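Side-chain contacts in leucyl-tRNA synthetase (Giardia intestinalis, PDB 3PZ6), which probably attaches leucine to its transfer RNA as a class I synthetase, this chain being the CP1 domain, whose editing activity removes wrongly attached amino acids: residues R56-P61 and Q166-P171; E121-N126 and K179-V184; L237-L242 and E262-K267. The protein carries 2 engineered substitutions. One frame throughout, in Å; residues are numbered along the deposited sequence.

The three contacts tie together different parts of the CP1 editing domain. Contact 1 sets the loop before helix 61-71 against strand 167-171, and contact 2 sets helix 121-128 against the turn that leads into strand 183-186. These two strands follow each other in the chain and belong to the same large mixed sheet, both pairing with strand 97-100. The segments of contacts 1 and 2 alternate along the sequence, yet their centres lie about 24 Å apart. Contact 3 comes later, where helices 238-245 and 254-271 pack together, its centre about 29 Å from contact 1 and 27 Å from contact 2. Contacts 1 and 2 thus pack elements onto the large sheet, while contact 3 holds together a separate pair of helices.

Contact 1 of 3, residues R56-P61 and Q166-P171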
# COMPACT_ATOMS: atom_id res chain seq x y z
N ARG A 56 -24.57 3.50 -6.64
CA ARG A 56 -24.93 2.08 -6.52
C ARG A 56 -23.77 1.35 -5.83
O ARG A 56 -22.63 1.83 -5.87
CB ARG A 56 -25.22 1.47 -7.89
N PHE A 57 -24.05 0.21 -5.20
CA PHE A 57 -23.00 -0.52 -4.49
C PHE A 57 -21.78 -0.73 -5.39
O PHE A 57 -21.87 -1.34 -6.46
CB PHE A 57 -23.50 -1.86 -3.94
CG PHE A 57 -22.42 -2.68 -3.28
CD1 PHE A 57 -21.99 -2.38 -1.99
CD2 PHE A 57 -21.84 -3.75 -3.96
CE1 PHE A 57 -20.98 -3.14 -1.38
CE2 PHE A 57 -20.83 -4.52 -3.36
CZ PHE A 57 -20.40 -4.21 -2.07
N TYR A 58 -20.65 -0.19 -4.93
CA TYR A 58 -19.42 -0.23 -5.70
C TYR A 58 -18.81 -1.63 -5.75
O TYR A 58 -18.89 -2.38 -4.78
CB TYR A 58 -18.41 0.79 -5.15
CG TYR A 58 -17.07 0.74 -5.85
CD1 TYR A 58 -16.89 1.32 -7.11
CD2 TYR A 58 -15.99 0.06 -5.28
CE1 TYR A 58 -15.67 1.26 -7.76
CE2 TYR A 58 -14.77 -0.01 -5.92
CZ TYR A 58 -14.62 0.59 -7.16
OH TYR A 58 -13.41 0.52 -7.80
N SER A 59 -18.21 -1.95 -6.89
CA SER A 59 -17.51 -3.22 -7.08
C SER A 59 -16.34 -3.01 -8.03
O SER A 59 -16.48 -2.37 -9.08
CB SER A 59 -18.47 -4.27 -7.64
OG SER A 59 -17.93 -5.57 -7.51
N ASN A 60 -15.17 -3.54 -7.65
CA ASN A 60 -13.97 -3.40 -8.47
C ASN A 60 -13.70 -4.64 -9.30
O ASN A 60 -13.45 -5.72 -8.75
CB ASN A 60 -12.76 -3.06 -7.60
CG ASN A 60 -11.61 -2.48 -8.40
OD1 ASN A 60 -11.27 -1.31 -8.26
ND2 ASN A 60 -11.01 -3.30 -9.25
N PRO A 61 -13.74 -4.49 -10.64
CA PRO A 61 -13.58 -5.59 -11.60
C PRO A 61 -12.18 -6.19 -11.65
O PRO A 61 -12.04 -7.35 -12.05
CB PRO A 61 -13.91 -4.93 -12.94
CG PRO A 61 -13.59 -3.48 -12.73
CD PRO A 61 -13.98 -3.20 -11.32
N GLN A 166 -10.97 2.04 1.92
CA GLN A 166 -10.23 1.34 0.88
C GLN A 166 -9.31 2.32 0.16
O GLN A 166 -9.51 3.52 0.24
CB GLN A 166 -11.17 0.66 -0.12
CG GLN A 166 -11.92 1.60 -1.07
CD GLN A 166 -13.23 2.06 -0.47
OE1 GLN A 166 -14.01 1.26 0.04
NE2 GLN A 166 -13.48 3.36 -0.53
N ILE A 167 -8.31 1.79 -0.53
CA ILE A 167 -7.45 2.60 -1.39
C ILE A 167 -7.18 1.86 -2.69
O ILE A 167 -7.46 0.68 -2.80
CB ILE A 167 -6.12 3.00 -0.69
CG1 ILE A 167 -5.37 1.77 -0.18
CG2 ILE A 167 -6.37 4.01 0.43
CD1 ILE A 167 -4.03 2.09 0.50
N PHE A 168 -6.63 2.56 -3.68
CA PHE A 168 -6.36 1.96 -4.98
C PHE A 168 -4.89 1.63 -5.22
O PHE A 168 -4.00 2.34 -4.76
CB PHE A 168 -6.88 2.88 -6.09
CG PHE A 168 -8.37 2.89 -6.21
CD1 PHE A 168 -9.01 2.07 -7.14
CD2 PHE A 168 -9.15 3.70 -5.39
CE1 PHE A 168 -10.39 2.08 -7.26
CE2 PHE A 168 -10.54 3.70 -5.50
CZ PHE A 168 -11.16 2.89 -6.44
N VAL A 169 -4.66 0.54 -5.93
CA VAL A 169 -3.33 0.16 -6.37
C VAL A 169 -2.99 1.00 -7.59
O VAL A 169 -3.69 0.95 -8.60
CB VAL A 169 -3.28 -1.34 -6.76
CG1 VAL A 169 -1.92 -1.70 -7.33
CG2 VAL A 169 -3.64 -2.23 -5.59
N LEU A 170 -1.91 1.77 -7.51
CA LEU A 170 -1.59 2.73 -8.56
C LEU A 170 -0.21 2.47 -9.20
O LEU A 170 0.61 1.74 -8.63
CB LEU A 170 -1.69 4.15 -8.01
CG LEU A 170 -3.04 4.61 -7.45
CD1 LEU A 170 -2.95 6.10 -7.15
CD2 LEU A 170 -4.19 4.34 -8.41
N PRO A 171 0.02 3.05 -10.39
CA PRO A 171 1.24 2.80 -11.15
C PRO A 171 2.45 3.62 -10.71
O PRO A 171 2.38 4.86 -10.67
CB PRO A 171 0.83 3.15 -12.59
CG PRO A 171 -0.21 4.17 -12.43
CD PRO A 171 -0.93 3.88 -11.16
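The phenolic oxygen of Tyr58 meets the rim of the Phe168 ring, with OH 3.4 Å from Phe168 CE1 and 3.5 Å from Phe168 CZ. It lies near the plane of that ring, so the oxygen faces the ring hydrogens and not the pi cloud. The two aromatic side chains arrive from opposite directions. Tyr58 has its CG anti to the backbone N (chi1 176°), which carries the phenol from the loop toward the strand; Phe168 has its CG anti to its carbonyl carbon (chi1 -73°), and the end of its ring comes nearer to the loop. Carbon meets carbon at Tyr58 CZ and Phe168 CZ, 4.2 Å apart, an apolar touch beside the approach of the hydroxyl. The amide end of Asn60, at the N-cap position of helix 61-71, comes up obliquely beside the same ring, its plane inclined by 49° to it. Thr156 of strand 156-158 touches all three side chains, while the backbone of Phe168 is hydrogen-bonded to Cys98 of strand 97-100. Phenylalanine fills a buried site on the strand, tyrosine spans from a partly exposed loop with a polar end, and asparagine is common at an N-cap. Since aromatic C-H groups carry a slight positive charge, the oxygen probably finds a mildly favourable setting at this edge, a weak attraction added to van der Waals packing.

Contact 2 of 3, residues E121-N126 and K179-V184; sequences EHAAVN and KGTGIV
Thr181 lays its methyl branch on Ala123, and the side chain can be followed outward from its root. Its CB lies 4.2 Å from Ala123 CB, and CG2 comes closer, 3.8 Å from the same methyl. The hydroxyl branch has a different task. With chi1 at 55°, OG1 sits between the backbone N and the carbonyl carbon, where it makes a hydrogen bond with the carbonyl oxygen of Leu83 and accepts a weak, 3.3 Å hydrogen bond from Ile183 N. Threonine suits the spot because one branch is apolar and the other polar. Alanine suits the helix, for its small methyl lets the turn come near: Ala123 CB is 3.7 Å from Thr181 CA and 3.6 Å from Gly180 O. His122 reaches the same carbonyl loosely, ND1 being 4.0 Å from Gly180 O, which lies off the edge of the imidazole. Gly180 and Gly182 both have positive phi, which glycine accommodates readily. Ser120, just before the helix, joins the two sides, its OG hydrogen-bonded to Ala123 N and its backbone to that of Thr181. Helix 121-128 thereby rests against the turn entering strand 183-186, with Leu83 of strand 79-86 and Val119 of strand 115-120 close beside Thr181.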
# COMPACT_ATOMS: atom_id res chain seq x y z
N GLU A 121 8.82 -12.53 -7.03
CA GLU A 121 9.48 -13.81 -6.81
C GLU A 121 10.71 -13.64 -5.92
O GLU A 121 10.98 -14.47 -5.06
CB GLU A 121 9.88 -14.44 -8.15
CG GLU A 121 10.22 -15.92 -8.07
CD GLU A 121 10.74 -16.48 -9.37
OE1 GLU A 121 11.96 -16.76 -9.45
OE2 GLU A 121 9.94 -16.64 -10.32
N HIS A 122 11.42 -12.53 -6.14
CA HIS A 122 12.55 -12.14 -5.30
C HIS A 122 12.17 -12.15 -3.82
O HIS A 122 12.90 -12.70 -2.99
CB HIS A 122 13.03 -10.75 -5.71
CG HIS A 122 14.27 -10.30 -5.00
ND1 HIS A 122 14.23 -9.55 -3.84
CD2 HIS A 122 15.58 -10.49 -5.28
CE1 HIS A 122 15.46 -9.30 -3.44
NE2 HIS A 122 16.30 -9.85 -4.30
N ALA A 123 11.04 -11.54 -3.49
CA ALA A 123 10.56 -11.45 -2.11
C ALA A 123 10.15 -12.81 -1.57
O ALA A 123 10.45 -13.14 -0.42
CB ALA A 123 9.41 -10.47 -1.99
N ALA A 124 9.46 -13.60 -2.39
CA ALA A 124 8.99 -14.94 -2.01
C ALA A 124 10.14 -15.91 -1.74
O ALA A 124 10.06 -16.74 -0.83
CB ALA A 124 8.07 -15.50 -3.08
N VAL A 125 11.21 -15.80 -2.53
CA VAL A 125 12.43 -16.58 -2.32
C VAL A 125 13.08 -16.18 -0.99
O VAL A 125 13.39 -17.04 -0.17
CB VAL A 125 13.43 -16.43 -3.52
CG1 VAL A 125 14.82 -16.95 -3.15
CG2 VAL A 125 12.90 -17.16 -4.77
N ASN A 126 13.27 -14.87 -0.79
CA ASN A 126 13.90 -14.34 0.43
C ASN A 126 13.05 -14.61 1.67
O ASN A 126 13.53 -14.47 2.80
CB ASN A 126 14.18 -12.85 0.28
N LYS A 179 14.28 -5.13 -5.35
CA LYS A 179 14.25 -4.64 -3.97
C LYS A 179 12.87 -4.86 -3.39
O LYS A 179 11.88 -4.79 -4.11
CB LYS A 179 14.64 -3.16 -3.89
CG LYS A 179 16.09 -2.91 -3.45
CD LYS A 179 16.37 -1.43 -3.15
CE LYS A 179 17.76 -1.24 -2.53
NZ LYS A 179 18.04 0.19 -2.15
N GLY A 180 12.82 -5.13 -2.09
CA GLY A 180 11.56 -5.33 -1.38
C GLY A 180 10.66 -6.35 -2.04
O GLY A 180 11.12 -7.39 -2.51
N THR A 181 9.37 -6.03 -2.11
CA THR A 181 8.35 -6.94 -2.62
C THR A 181 7.82 -6.55 -4.00
O THR A 181 6.99 -7.25 -4.57
CB THR A 181 7.15 -6.97 -1.68
OG1 THR A 181 6.68 -5.63 -1.49
CG2 THR A 181 7.53 -7.56 -0.33
N GLY A 182 8.29 -5.41 -4.52
CA GLY A 182 7.77 -4.87 -5.77
C GLY A 182 6.48 -4.09 -5.58
O GLY A 182 5.96 -3.50 -6.53
N ILE A 183 5.97 -4.11 -4.35
CA ILE A 183 4.82 -3.29 -3.95
C ILE A 183 5.28 -2.32 -2.87
O ILE A 183 5.96 -2.71 -1.92
CB ILE A 183 3.65 -4.15 -3.44
CG1 ILE A 183 3.31 -5.24 -4.45
CG2 ILE A 183 2.42 -3.27 -3.15
CD1 ILE A 183 2.60 -6.44 -3.86
N VAL A 184 4.93 -1.05 -3.04
CA VAL A 184 5.37 0.00 -2.12
C VAL A 184 4.15 0.73 -1.55
O VAL A 184 3.12 0.86 -2.22
CB VAL A 184 6.33 1.00 -2.84
CG1 VAL A 184 6.85 2.04 -1.89
CG2 VAL A 184 7.51 0.26 -3.46

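Contact 3 of 3, residues L237-L242 and E262-K267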
# COMPACT_ATOMS: atom_id res chain seq x y z
N LEU A 237 1.88 18.76 6.57
CA LEU A 237 2.06 18.06 5.28
C LEU A 237 3.43 18.38 4.70
O LEU A 237 3.55 18.96 3.62
CB LEU A 237 0.95 18.38 4.27
CG LEU A 237 -0.52 18.03 4.55
CD1 LEU A 237 -1.33 18.30 3.30
CD2 LEU A 237 -0.74 16.59 4.98
N SER A 238 4.47 17.98 5.43
CA SER A 238 5.83 18.45 5.15
C SER A 238 6.34 18.18 3.75
O SER A 238 6.88 19.08 3.12
CB SER A 238 6.80 17.89 6.18
OG SER A 238 6.59 18.56 7.41
N ALA A 239 6.15 16.96 3.27
CA ALA A 239 6.56 16.60 1.92
C ALA A 239 5.82 17.48 0.90
O ALA A 239 6.41 17.93 -0.08
CB ALA A 239 6.32 15.12 1.64
N VAL A 240 4.54 17.73 1.16
CA VAL A 240 3.72 18.61 0.33
C VAL A 240 4.24 20.05 0.39
O VAL A 240 4.58 20.62 -0.65
CB VAL A 240 2.21 18.52 0.72
CG1 VAL A 240 1.36 19.39 -0.18
CG2 VAL A 240 1.74 17.09 0.67
N ARG A 241 4.32 20.63 1.59
CA ARG A 241 4.80 22.01 1.80
C ARG A 241 6.15 22.29 1.15
O ARG A 241 6.32 23.29 0.46
CB ARG A 241 4.87 22.36 3.29
CG ARG A 241 3.54 22.56 3.97
CD ARG A 241 3.74 22.82 5.45
NE ARG A 241 2.52 22.62 6.23
CZ ARG A 241 1.65 23.57 6.51
NH1 ARG A 241 1.85 24.81 6.09
NH2 ARG A 241 0.56 23.29 7.22
N LEU A 242 7.12 21.41 1.39
CA LEU A 242 8.44 21.57 0.79
C LEU A 242 8.40 21.39 -0.72
O LEU A 242 9.03 22.14 -1.44
CB LEU A 242 9.46 20.64 1.44
CG LEU A 242 9.81 20.85 2.92
CD1 LEU A 242 11.01 20.01 3.30
CD2 LEU A 242 10.07 22.32 3.26
N GLU A 262 15.50 13.94 2.38
CA GLU A 262 16.50 14.00 3.44
C GLU A 262 15.97 14.75 4.66
O GLU A 262 16.12 14.28 5.78
CB GLU A 262 17.77 14.66 2.92
CG GLU A 262 19.01 13.83 3.14
CD GLU A 262 18.93 12.49 2.42
OE1 GLU A 262 19.14 12.47 1.19
OE2 GLU A 262 18.65 11.47 3.09
N ILE A 263 15.36 15.90 4.43
CA ILE A 263 14.74 16.67 5.51
C ILE A 263 13.59 15.89 6.14
O ILE A 263 13.55 15.71 7.35
CB ILE A 263 14.23 18.05 5.02
CG1 ILE A 263 15.41 18.92 4.58
CG2 ILE A 263 13.44 18.75 6.12
CD1 ILE A 263 15.02 20.02 3.64
N CYS A 264 12.67 15.42 5.30
CA CYS A 264 11.48 14.73 5.79
C CYS A 264 11.79 13.49 6.62
O CYS A 264 11.23 13.30 7.70
CB CYS A 264 10.55 14.37 4.63
SG CYS A 264 9.57 15.77 4.09
N TYR A 265 12.70 12.65 6.14
CA TYR A 265 13.05 11.43 6.84
C TYR A 265 13.90 11.70 8.08
O TYR A 265 13.72 11.03 9.10
CB TYR A 265 13.72 10.43 5.89
CG TYR A 265 12.76 9.74 4.92
CD1 TYR A 265 11.94 10.48 4.05
CD2 TYR A 265 12.68 8.35 4.86
CE1 TYR A 265 11.07 9.85 3.16
CE2 TYR A 265 11.82 7.71 3.96
CZ TYR A 265 11.01 8.46 3.12
OH TYR A 265 10.15 7.82 2.25
N THR A 266 14.78 12.70 8.02
CA THR A 266 15.65 13.01 9.16
C THR A 266 14.92 13.81 10.23
O THR A 266 14.83 13.37 11.38
CB THR A 266 16.96 13.73 8.74
OG1 THR A 266 17.59 12.99 7.69
CG2 THR A 266 17.93 13.83 9.92
N LYS A 267 14.39 14.98 9.87
CA LYS A 267 13.65 15.81 10.81
C LYS A 267 12.44 15.05 11.34
O LYS A 267 12.13 15.11 12.53
CB LYS A 267 13.21 17.13 10.19
CG LYS A 267 14.30 18.19 10.12
CD LYS A 267 13.71 19.57 9.85
CE LYS A 267 14.79 20.63 9.75
NZ LYS A 267 15.50 20.82 11.05
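A helical hairpin brings Ala239 and Cys264 together: helices 238-245 and 254-271 follow each other in the chain and run roughly antiparallel, their short segments 148° apart in direction and 10.2 Å apart at the axes. Cys264 meets both Ser238 and Ala239. Its SG, anti to the carbonyl carbon (chi1 -79°), reaches over the first turn of the other helix, 3.7 Å from Ala239 N and 3.8 Å from Ala239 CA. The methyl of Ala239 and the CB of Ser238 lie alongside the sulfur, each 4.1 Å from it. Small residues suit this turn, since their short side chains leave its backbone accessible to the thiol, and cysteine is compact enough to lie buried between the helices. About a turn further along the first helix, Leu242 lies slantwise over Ile263, the residue before Cys264; CD1 of Leu242 does the touching, 3.9 Å from Ile263 CG2 and 4.0 Å from Ile263 CD1, and so meets both arms of the isoleucine. Branched aliphatic side chains are well fitted to this apolar patch. Ile263 also leans on Ile234 in the loop before the hairpin. The first helix is linked to Ser189 through the backbone of Ala239, and Tyr265 on the second forms a cation-pi pair with Arg88. After the hairpin the chain runs from helix 254-271 into strand 273-274, which pairs antiparallel with strand 229-230 from the chain just before the two helices.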